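PDB 6G94: probable Ni/Fe-hydrogenase 1 B-type cytochrome subunit from Escherichia coli K-12, which probably serves as the membrane-embedded b-type cytochrome of hydrogenase 1, binding heme and taking part in electron transfer. Local coordinates for residues 33-38 and 61-66; 144-149 and 182-187; 168-173 and 178-183. All coordinates share one frame; numbering follows the deposited sequence.

Contact 1: residues 33-38 and 61-66. With HEM (protoporphyrin IX containing Fe), chain B.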
# COMPACT_ATOMS: atom_id res chain seq x y z
N MET I 33 -29.19 18.65 20.14
CA MET I 33 -27.93 19.33 20.48
C MET I 33 -26.75 18.40 20.25
O MET I 33 -25.92 18.67 19.39
CB MET I 33 -27.95 19.80 21.93
CG MET I 33 -28.85 21.01 22.17
SD MET I 33 -28.64 21.86 23.76
CE MET I 33 -28.30 20.51 24.90
N VAL I 34 -26.67 17.32 21.02
CA VAL I 34 -25.63 16.31 20.81
C VAL I 34 -25.45 15.87 19.33
O VAL I 34 -24.32 15.73 18.88
CB VAL I 34 -25.88 15.07 21.69
CG1 VAL I 34 -24.79 14.04 21.48
CG2 VAL I 34 -25.90 15.47 23.14
N THR I 35 -26.55 15.71 18.59
CA THR I 35 -26.45 15.29 17.17
C THR I 35 -26.06 16.45 16.28
O THR I 35 -25.13 16.32 15.48
CB THR I 35 -27.73 14.63 16.57
OG1 THR I 35 -28.85 15.53 16.63
CG2 THR I 35 -28.07 13.35 17.27
N GLY I 36 -26.76 17.57 16.42
CA GLY I 36 -26.49 18.75 15.61
C GLY I 36 -25.06 19.27 15.77
O GLY I 36 -24.44 19.77 14.81
N TYR I 37 -24.53 19.14 16.99
CA TYR I 37 -23.13 19.44 17.25
C TYR I 37 -22.21 18.68 16.30
O TYR I 37 -21.34 19.27 15.68
CB TYR I 37 -22.77 19.13 18.71
CG TYR I 37 -21.34 19.49 19.04
CD1 TYR I 37 -20.94 20.82 19.11
CD2 TYR I 37 -20.37 18.49 19.23
CE1 TYR I 37 -19.63 21.17 19.38
CE2 TYR I 37 -19.05 18.83 19.50
CZ TYR I 37 -18.69 20.17 19.57
OH TYR I 37 -17.40 20.54 19.83
N PHE I 38 -22.42 17.37 16.19
CA PHE I 38 -21.58 16.49 15.39
C PHE I 38 -21.89 16.49 13.88
O PHE I 38 -21.14 15.93 13.09
CB PHE I 38 -21.64 15.08 15.95
CG PHE I 38 -20.97 14.94 17.27
CD1 PHE I 38 -19.68 15.41 17.46
CD2 PHE I 38 -21.63 14.36 18.34
CE1 PHE I 38 -19.06 15.30 18.69
CE2 PHE I 38 -21.02 14.23 19.59
CZ PHE I 38 -19.73 14.71 19.76
N LEU I 61 -30.16 11.34 10.73
CA LEU I 61 -31.50 10.78 10.68
C LEU I 61 -32.17 11.00 12.03
O LEU I 61 -33.30 11.47 12.09
CB LEU I 61 -31.45 9.28 10.36
CG LEU I 61 -32.74 8.44 10.41
CD1 LEU I 61 -32.74 7.45 9.25
CD2 LEU I 61 -32.87 7.68 11.72
N ILE I 62 -31.44 10.64 13.10
CA ILE I 62 -31.88 10.85 14.46
C ILE I 62 -32.16 12.33 14.67
O ILE I 62 -33.14 12.69 15.32
CB ILE I 62 -30.83 10.33 15.45
CG1 ILE I 62 -30.71 8.81 15.33
CG2 ILE I 62 -31.22 10.68 16.88
CD1 ILE I 62 -29.60 8.21 16.15
N HIS I 63 -31.34 13.20 14.09
CA HIS I 63 -31.54 14.63 14.17
C HIS I 63 -32.84 15.08 13.52
O HIS I 63 -33.66 15.73 14.14
CB HIS I 63 -30.35 15.38 13.58
CG HIS I 63 -30.33 16.84 13.90
ND1 HIS I 63 -29.82 17.34 15.08
CD2 HIS I 63 -30.75 17.92 13.20
CE1 HIS I 63 -29.94 18.66 15.09
NE2 HIS I 63 -30.50 19.04 13.96
N PHE I 64 -33.05 14.72 12.26
CA PHE I 64 -34.21 15.23 11.51
C PHE I 64 -35.53 14.81 12.14
O PHE I 64 -36.52 15.55 12.10
CB PHE I 64 -34.16 14.80 10.05
CG PHE I 64 -32.88 15.12 9.35
CD1 PHE I 64 -32.09 16.20 9.75
CD2 PHE I 64 -32.44 14.34 8.28
CE1 PHE I 64 -30.90 16.49 9.12
CE2 PHE I 64 -31.25 14.62 7.63
CZ PHE I 64 -30.47 15.70 8.05
N SER I 65 -35.54 13.62 12.72
CA SER I 65 -36.77 13.00 13.18
C SER I 65 -37.00 13.37 14.65
O SER I 65 -38.16 13.50 15.08
CB SER I 65 -36.77 11.48 12.90
OG SER I 65 -35.81 10.79 13.67
N ALA I 66 -35.92 13.62 15.39
CA ALA I 66 -36.02 14.31 16.69
C ALA I 66 -36.55 15.72 16.50
O ALA I 66 -37.31 16.23 17.31
CB ALA I 66 -34.70 14.32 17.43
CHA HEM B . -28.11 20.76 11.64
CHB HEM B . -28.96 21.61 16.26
CHC HEM B . -33.68 21.84 15.36
CHD HEM B . -32.84 20.38 10.86
C1A HEM B . -27.97 21.09 12.95
C2A HEM B . -26.77 21.53 13.50
C3A HEM B . -26.99 21.78 14.80
C4A HEM B . -28.34 21.48 15.05
CMA HEM B . -25.96 22.27 15.78
CAA HEM B . -25.45 21.67 12.76
CBA HEM B . -25.32 22.97 12.00
CGA HEM B . -23.99 23.03 11.32
O1A HEM B . -22.92 23.12 11.93
O2A HEM B . -23.96 22.99 10.09
C1B HEM B . -30.35 21.77 16.41
C2B HEM B . -30.97 22.13 17.64
C3B HEM B . -32.29 22.21 17.37
C4B HEM B . -32.45 21.87 15.96
CMB HEM B . -30.28 22.39 18.96
CAB HEM B . -33.42 22.55 18.24
CBB HEM B . -33.29 22.66 19.55
C1C HEM B . -33.87 21.39 14.06
C2C HEM B . -35.11 21.16 13.47
C3C HEM B . -34.87 20.76 12.19
C4C HEM B . -33.47 20.74 12.01
CMC HEM B . -36.48 21.35 14.09
CAC HEM B . -35.90 20.41 11.20
CBC HEM B . -35.94 19.20 10.65
C1D HEM B . -31.47 20.42 10.73
C2D HEM B . -30.84 20.17 9.44
C3D HEM B . -29.51 20.26 9.65
C4D HEM B . -29.36 20.59 11.08
CMD HEM B . -31.60 19.84 8.18
CAD HEM B . -28.36 20.09 8.67
CBD HEM B . -28.41 18.75 7.94
CGD HEM B . -27.24 18.49 7.02
O1D HEM B . -27.13 19.07 5.93
O2D HEM B . -26.37 17.68 7.33
NA HEM B . -28.95 21.09 13.91
NB HEM B . -31.26 21.62 15.45
NC HEM B . -32.89 21.08 13.18
ND HEM B . -30.55 20.68 11.68
FE HEM B . -30.86 21.09 13.45
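Thr35 and His63 meet at one axial side of a bis-histidine heme site, between transmembrane helices 20-40 and 55-83, whose segment axes approach to 9.1 Å. His63 NE2 coordinates the iron at 2.1 Å from HEM FE, and His184 holds the other axial position. At the far corner of the imidazole, His63 ND1 donates a hydrogen bond to Thr35 OG1 (2.6 Å, 161°), with the hydroxyl almost exactly in the ring plane. Thr35 presents that oxygen by placing OG1 in the crowded position between backbone N and carbonyl carbon (chi1 59°), from which OG1 is also hydrogen-bonded to Val31 O one turn back. The methyl CG2 of Thr35 lies 4.1 Å from Ile62 CG2, a looser apolar touch. Next in sequence, Gly36 has no side chain and so leaves room for imidazole and porphyrin; Gly36 O lies 3.0 Å from HEM CAA, the first carbon of a propionate arm. Phe64 reaches the heme margin, its CE1 3.5 Å from the methyl HEM CMD. Held by iron at one nitrogen and by threonine at the other, the imidazole has its rotation fixed, and the bond at ND1 probably makes NE2 a somewhat stronger electron donor to the iron.

Contact 2: residues 144-149 and 182-187. With HEM (protoporphyrin IX containing Fe), chain B.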
# COMPACT_ATOMS: atom_id res chain seq x y z
N ILE I 144 -36.48 26.00 14.29
CA ILE I 144 -37.42 25.20 13.52
C ILE I 144 -37.55 25.80 12.13
O ILE I 144 -37.45 25.08 11.13
CB ILE I 144 -38.80 25.08 14.23
CG1 ILE I 144 -38.72 24.05 15.38
CG2 ILE I 144 -39.90 24.73 13.22
CD1 ILE I 144 -39.92 24.00 16.31
N ILE I 145 -37.77 27.12 12.08
CA ILE I 145 -37.84 27.83 10.80
C ILE I 145 -36.55 27.64 10.00
O ILE I 145 -36.61 27.34 8.81
CB ILE I 145 -38.12 29.33 10.99
CG1 ILE I 145 -39.48 29.52 11.63
CG2 ILE I 145 -38.11 30.05 9.66
CD1 ILE I 145 -39.64 30.89 12.24
N THR I 146 -35.40 27.79 10.66
CA THR I 146 -34.10 27.58 10.03
C THR I 146 -33.80 26.10 9.77
O THR I 146 -33.30 25.75 8.70
CB THR I 146 -32.93 28.22 10.83
OG1 THR I 146 -32.71 27.53 12.07
CG2 THR I 146 -33.19 29.68 11.10
N GLY I 147 -34.08 25.25 10.76
CA GLY I 147 -33.85 23.81 10.67
C GLY I 147 -34.60 23.14 9.53
O GLY I 147 -34.07 22.24 8.88
N PHE I 148 -35.84 23.60 9.28
CA PHE I 148 -36.68 23.06 8.22
C PHE I 148 -36.36 23.64 6.85
O PHE I 148 -36.61 22.99 5.83
CB PHE I 148 -38.16 23.28 8.52
CG PHE I 148 -38.79 22.12 9.22
CD1 PHE I 148 -39.06 20.96 8.53
CD2 PHE I 148 -39.07 22.18 10.56
CE1 PHE I 148 -39.61 19.87 9.17
CE2 PHE I 148 -39.62 21.10 11.22
CZ PHE I 148 -39.89 19.94 10.52
N ALA I 149 -35.82 24.85 6.84
CA ALA I 149 -35.41 25.47 5.58
C ALA I 149 -34.31 24.62 4.99
O ALA I 149 -34.25 24.45 3.79
CB ALA I 149 -34.94 26.89 5.79
N SER I 182 -25.08 28.40 9.68
CA SER I 182 -24.28 29.12 10.66
C SER I 182 -25.19 29.68 11.75
O SER I 182 -24.93 29.46 12.92
CB SER I 182 -23.45 30.23 10.00
OG SER I 182 -22.24 29.69 9.48
N TRP I 183 -26.25 30.36 11.34
CA TRP I 183 -27.25 30.87 12.27
C TRP I 183 -27.97 29.75 13.03
O TRP I 183 -28.30 29.93 14.20
CB TRP I 183 -28.26 31.74 11.54
CG TRP I 183 -27.73 33.10 11.21
CD1 TRP I 183 -27.33 33.53 9.99
CD2 TRP I 183 -27.55 34.21 12.11
NE1 TRP I 183 -26.92 34.84 10.06
CE2 TRP I 183 -27.04 35.28 11.35
CE3 TRP I 183 -27.77 34.40 13.48
CZ2 TRP I 183 -26.74 36.54 11.91
CZ3 TRP I 183 -27.48 35.64 14.03
CH2 TRP I 183 -26.97 36.69 13.25
N HIS I 184 -28.21 28.63 12.36
CA HIS I 184 -28.74 27.42 13.01
C HIS I 184 -27.79 26.92 14.08
O HIS I 184 -28.23 26.62 15.18
CB HIS I 184 -29.02 26.32 11.97
CG HIS I 184 -29.86 25.17 12.49
ND1 HIS I 184 -31.22 25.28 12.70
CD2 HIS I 184 -29.53 23.89 12.78
CE1 HIS I 184 -31.68 24.11 13.11
NE2 HIS I 184 -30.68 23.25 13.16
N ARG I 185 -26.50 26.84 13.78
CA ARG I 185 -25.52 26.37 14.77
C ARG I 185 -25.41 27.35 15.94
O ARG I 185 -25.20 26.95 17.09
CB ARG I 185 -24.15 26.12 14.14
CG ARG I 185 -23.04 25.87 15.16
CD ARG I 185 -21.82 25.23 14.56
NE ARG I 185 -21.85 23.79 14.76
CZ ARG I 185 -21.06 23.13 15.60
NH1 ARG I 185 -21.17 21.83 15.72
NH2 ARG I 185 -20.16 23.78 16.33
N LEU I 186 -25.56 28.64 15.65
CA LEU I 186 -25.50 29.67 16.69
C LEU I 186 -26.67 29.52 17.66
O LEU I 186 -26.48 29.55 18.87
CB LEU I 186 -25.49 31.08 16.07
CG LEU I 186 -25.48 32.26 17.05
CD1 LEU I 186 -24.22 32.28 17.91
CD2 LEU I 186 -25.68 33.57 16.31
N GLY I 187 -27.86 29.31 17.11
CA GLY I 187 -29.08 29.12 17.89
C GLY I 187 -28.90 28.04 18.91
O GLY I 187 -29.31 28.18 20.04
CHA HEM B . -28.11 20.76 11.64
CHB HEM B . -28.96 21.61 16.26
CHC HEM B . -33.68 21.84 15.36
CHD HEM B . -32.84 20.38 10.86
C1A HEM B . -27.97 21.09 12.95
C2A HEM B . -26.77 21.53 13.50
C3A HEM B . -26.99 21.78 14.80
C4A HEM B . -28.34 21.48 15.05
CMA HEM B . -25.96 22.27 15.78
CAA HEM B . -25.45 21.67 12.76
CBA HEM B . -25.32 22.97 12.00
CGA HEM B . -23.99 23.03 11.32
O1A HEM B . -22.92 23.12 11.93
O2A HEM B . -23.96 22.99 10.09
C1B HEM B . -30.35 21.77 16.41
C2B HEM B . -30.97 22.13 17.64
C3B HEM B . -32.29 22.21 17.37
C4B HEM B . -32.45 21.87 15.96
CMB HEM B . -30.28 22.39 18.96
CAB HEM B . -33.42 22.55 18.24
CBB HEM B . -33.29 22.66 19.55
C1C HEM B . -33.87 21.39 14.06
C2C HEM B . -35.11 21.16 13.47
C3C HEM B . -34.87 20.76 12.19
C4C HEM B . -33.47 20.74 12.01
CMC HEM B . -36.48 21.35 14.09
CAC HEM B . -35.90 20.41 11.20
CBC HEM B . -35.94 19.20 10.65
C1D HEM B . -31.47 20.42 10.73
C2D HEM B . -30.84 20.17 9.44
C3D HEM B . -29.51 20.26 9.65
C4D HEM B . -29.36 20.59 11.08
CMD HEM B . -31.60 19.84 8.18
CAD HEM B . -28.36 20.09 8.67
CBD HEM B . -28.41 18.75 7.94
CGD HEM B . -27.24 18.49 7.02
O1D HEM B . -27.13 19.07 5.93
O2D HEM B . -26.37 17.68 7.33
NA HEM B . -28.95 21.09 13.91
NB HEM B . -31.26 21.62 15.45
NC HEM B . -32.89 21.08 13.18
ND HEM B . -30.55 20.68 11.68
FE HEM B . -30.86 21.09 13.45
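His184 reaches across to Thr146 and Gly147 from the middle of segment 182-187, while the residues flanking it serve other surfaces. Ser182 and Trp183, which come first, both pack on apolar side chains of another protein's chain. His184 follows with CG anti to its own backbone N (chi1 -167°), which sends the imidazole between helix 130-151 and the porphyrin. Its NE2 binds the iron, 2.2 Å from HEM FE, and its ND1 gives a nearly straight hydrogen bond to Thr146 OG1 (2.8 Å, 172°) lying close to the ring plane. Thr146 OG1 is bonded to Phe142 O as well, so the hydroxyl is held from two directions. Beside it His184 CE1 packs 3.3 Å from Gly147 CA, and the bare glycine lets Gly147 O come within 3.0 Å of HEM CHD. Phe148, one residue on, lays a ring face against the heme vinyl carbon HEM CAC. Arg185 then turns to a propionate, with a weak bond from Arg185 NE to HEM O1A at 3.1 Å, while its NH2 forms a salt bridge with an acidic side chain of another protein's chain. Leu186 rests on the backbone of that chain. Around this pair, Ile144 packs on Phe70, Thr71 and Leu74 of helix 55-83, and Ile145 and Ala149 lie on Val166 of helix 166-172.

Contact 3: residues 168-173 and 178-183. With HEM (protoporphyrin IX containing Fe), chain B.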
# COMPACT_ATOMS: atom_id res chain seq x y z
N GLU I 168 -34.47 32.53 0.44
CA GLU I 168 -34.39 33.75 -0.35
C GLU I 168 -33.99 34.92 0.51
O GLU I 168 -33.28 35.81 0.05
CB GLU I 168 -35.71 34.04 -1.07
CG GLU I 168 -36.34 32.82 -1.71
CD GLU I 168 -37.64 33.11 -2.42
OE1 GLU I 168 -38.02 34.28 -2.49
OE2 GLU I 168 -38.31 32.17 -2.92
N PHE I 169 -34.43 34.90 1.77
CA PHE I 169 -34.07 35.92 2.72
C PHE I 169 -32.56 35.95 2.96
O PHE I 169 -31.94 36.98 2.86
CB PHE I 169 -34.82 35.71 4.04
CG PHE I 169 -34.28 36.54 5.16
CD1 PHE I 169 -34.58 37.88 5.24
CD2 PHE I 169 -33.42 35.98 6.06
CE1 PHE I 169 -34.05 38.65 6.23
CE2 PHE I 169 -32.89 36.75 7.06
CZ PHE I 169 -33.21 38.08 7.15
N PHE I 170 -31.99 34.81 3.29
CA PHE I 170 -30.55 34.72 3.46
C PHE I 170 -29.78 35.10 2.20
O PHE I 170 -28.68 35.61 2.29
CB PHE I 170 -30.17 33.37 4.00
CG PHE I 170 -30.39 33.26 5.46
CD1 PHE I 170 -29.60 33.96 6.34
CD2 PHE I 170 -31.42 32.50 5.98
CE1 PHE I 170 -29.82 33.89 7.71
CE2 PHE I 170 -31.63 32.42 7.35
CZ PHE I 170 -30.83 33.12 8.22
N TYR I 171 -30.36 34.87 1.03
CA TYR I 171 -29.77 35.33 -0.24
C TYR I 171 -29.89 36.85 -0.35
O TYR I 171 -29.00 37.51 -0.87
CB TYR I 171 -30.43 34.65 -1.47
CG TYR I 171 -29.79 33.33 -1.88
CD1 TYR I 171 -30.17 32.12 -1.29
CD2 TYR I 171 -28.80 33.30 -2.85
CE1 TYR I 171 -29.58 30.92 -1.65
CE2 TYR I 171 -28.20 32.10 -3.23
CZ TYR I 171 -28.59 30.92 -2.63
OH TYR I 171 -28.01 29.73 -3.00
N TRP I 172 -31.00 37.38 0.14
CA TRP I 172 -31.27 38.81 0.11
C TRP I 172 -30.28 39.54 1.04
O TRP I 172 -29.78 40.59 0.70
CB TRP I 172 -32.73 39.08 0.50
CG TRP I 172 -33.12 40.52 0.51
CD1 TRP I 172 -33.43 41.29 -0.58
CD2 TRP I 172 -33.26 41.37 1.66
NE1 TRP I 172 -33.75 42.57 -0.17
CE2 TRP I 172 -33.65 42.65 1.20
CE3 TRP I 172 -33.08 41.17 3.05
CZ2 TRP I 172 -33.86 43.74 2.07
CZ3 TRP I 172 -33.29 42.26 3.91
CH2 TRP I 172 -33.67 43.52 3.41
N THR I 173 -30.01 38.94 2.19
CA THR I 173 -28.90 39.27 3.08
C THR I 173 -27.55 39.43 2.37
O THR I 173 -26.64 40.11 2.86
CB THR I 173 -28.82 38.16 4.16
OG1 THR I 173 -29.72 38.51 5.21
CG2 THR I 173 -27.41 37.89 4.73
N MET I 178 -25.40 28.49 3.34
CA MET I 178 -24.36 28.25 4.33
C MET I 178 -24.63 29.07 5.59
O MET I 178 -24.31 28.66 6.70
CB MET I 178 -22.99 28.57 3.77
CG MET I 178 -21.87 28.28 4.74
SD MET I 178 -21.80 26.53 5.12
CE MET I 178 -20.94 26.47 6.68
N ASP I 179 -25.22 30.24 5.40
CA ASP I 179 -25.53 31.13 6.50
C ASP I 179 -26.64 30.57 7.39
O ASP I 179 -26.60 30.70 8.61
CB ASP I 179 -25.86 32.52 5.97
CG ASP I 179 -24.62 33.28 5.52
OD1 ASP I 179 -23.56 33.19 6.19
OD2 ASP I 179 -24.72 33.96 4.49
N ILE I 180 -27.62 29.93 6.75
CA ILE I 180 -28.65 29.17 7.44
C ILE I 180 -28.00 28.18 8.40
O ILE I 180 -28.37 28.11 9.55
CB ILE I 180 -29.59 28.45 6.46
CG1 ILE I 180 -29.98 29.39 5.31
CG2 ILE I 180 -30.79 27.87 7.19
CD1 ILE I 180 -30.97 28.82 4.31
N HIS I 181 -26.98 27.46 7.93
CA HIS I 181 -26.23 26.51 8.74
C HIS I 181 -25.56 27.19 9.91
O HIS I 181 -25.45 26.62 10.99
CB HIS I 181 -25.15 25.82 7.92
CG HIS I 181 -25.61 24.56 7.26
ND1 HIS I 181 -25.31 23.31 7.78
CD2 HIS I 181 -26.35 24.35 6.15
CE1 HIS I 181 -25.84 22.39 7.00
NE2 HIS I 181 -26.49 22.99 6.01
N SER I 182 -25.08 28.40 9.68
CA SER I 182 -24.28 29.12 10.66
C SER I 182 -25.19 29.68 11.75
O SER I 182 -24.93 29.46 12.92
CB SER I 182 -23.45 30.23 10.00
OG SER I 182 -22.24 29.69 9.48
N TRP I 183 -26.25 30.36 11.34
CA TRP I 183 -27.25 30.87 12.27
C TRP I 183 -27.97 29.75 13.03
O TRP I 183 -28.30 29.93 14.20
CB TRP I 183 -28.26 31.74 11.54
CG TRP I 183 -27.73 33.10 11.21
CD1 TRP I 183 -27.33 33.53 9.99
CD2 TRP I 183 -27.55 34.21 12.11
NE1 TRP I 183 -26.92 34.84 10.06
CE2 TRP I 183 -27.04 35.28 11.35
CE3 TRP I 183 -27.77 34.40 13.48
CZ2 TRP I 183 -26.74 36.54 11.91
CZ3 TRP I 183 -27.48 35.64 14.03
CH2 TRP I 183 -26.97 36.69 13.25
CHA HEM B . -28.11 20.76 11.64
CHB HEM B . -28.96 21.61 16.26
CHC HEM B . -33.68 21.84 15.36
CHD HEM B . -32.84 20.38 10.86
C1A HEM B . -27.97 21.09 12.95
C2A HEM B . -26.77 21.53 13.50
C3A HEM B . -26.99 21.78 14.80
C4A HEM B . -28.34 21.48 15.05
CMA HEM B . -25.96 22.27 15.78
CAA HEM B . -25.45 21.67 12.76
CBA HEM B . -25.32 22.97 12.00
CGA HEM B . -23.99 23.03 11.32
O1A HEM B . -22.92 23.12 11.93
O2A HEM B . -23.96 22.99 10.09
C1B HEM B . -30.35 21.77 16.41
C2B HEM B . -30.97 22.13 17.64
C3B HEM B . -32.29 22.21 17.37
C4B HEM B . -32.45 21.87 15.96
CMB HEM B . -30.28 22.39 18.96
CAB HEM B . -33.42 22.55 18.24
CBB HEM B . -33.29 22.66 19.55
C1C HEM B . -33.87 21.39 14.06
C2C HEM B . -35.11 21.16 13.47
C3C HEM B . -34.87 20.76 12.19
C4C HEM B . -33.47 20.74 12.01
CMC HEM B . -36.48 21.35 14.09
CAC HEM B . -35.90 20.41 11.20
CBC HEM B . -35.94 19.20 10.65
C1D HEM B . -31.47 20.42 10.73
C2D HEM B . -30.84 20.17 9.44
C3D HEM B . -29.51 20.26 9.65
C4D HEM B . -29.36 20.59 11.08
CMD HEM B . -31.60 19.84 8.18
CAD HEM B . -28.36 20.09 8.67
CBD HEM B . -28.41 18.75 7.94
CGD HEM B . -27.24 18.49 7.02
O1D HEM B . -27.13 19.07 5.93
O2D HEM B . -26.37 17.68 7.33
NA HEM B . -28.95 21.09 13.91
NB HEM B . -31.26 21.62 15.45
NC HEM B . -32.89 21.08 13.18
ND HEM B . -30.55 20.68 11.68
FE HEM B . -30.86 21.09 13.45
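Phe170 is the tight part of this contact: its ring enters helix 177-203 between Asp179 and Trp183, one turn apart, with Ile180 beside them. With CG anti to the carbonyl carbon (chi1 -79°), the ring leans into the neighbouring helix and brings CD2 to 3.5 Å from Ile180 CG1. The backbone at Ile180 CA covers one ring face, and Phe169 CD2 of its own helix lies over the centre of the opposite one. Farther out, Phe170 CE1 meets Trp183 CD1 at 3.4 Å. The two aromatic systems incline by 34°, with the benzene and pyrrole centroids 5.4 Å apart, and the two rings meet obliquely. Asp179 adds only its methylene, Asp179 CB standing 4.0 Å from Phe170 CD1; its carboxylate instead forms a salt bridge with a basic side chain of another protein's chain. The short helix 166-172 and the start of helix 177-203, joined by a brief connection, run nearly perpendicular, at 99°, in a region predicted to be periplasmic. Asn176 OD1 in that connection accepts a hydrogen bond from Met178 N. The packing slackens away from Phe170. Thr173, partly exposed, comes only to the margin of segment 178-183, and Phe169 and Trp172 are exposed. Glu168 and Tyr171 form polar bonds with another protein's chain, Glu168 through a salt bridge. His181 belongs to a different surface of helix 177-203, that of the heme, where His181 ND1 donates an almost linear bond of 2.7 Å to the propionate oxygen HEM O2A, which lies in the imidazole plane at the ring edge.

Contacts 1 and 2 lie on opposite axial sides of one heme, their centres 12 Å apart, and together supply both iron ligands from helices 55-83 and 177-203, each contact pairing a ligand helix with a second one, 20-40 or 130-151. Contact 1 closes along the chain before contact 2 opens; contact 3 opens after residues 144-149 and ends on the same stretch of helix 177-203 as contact 2. Contact 3 sits 9 Å from contact 2, between centres, and 20 Å from contact 1. It shares Ser182 and Trp183 with contact 2, and Thr146 O touches Ile180 CG2 where the two meet. Helix 177-203 thus links the heme site to helix 166-172, and along this side it also packs against the chain of another protein.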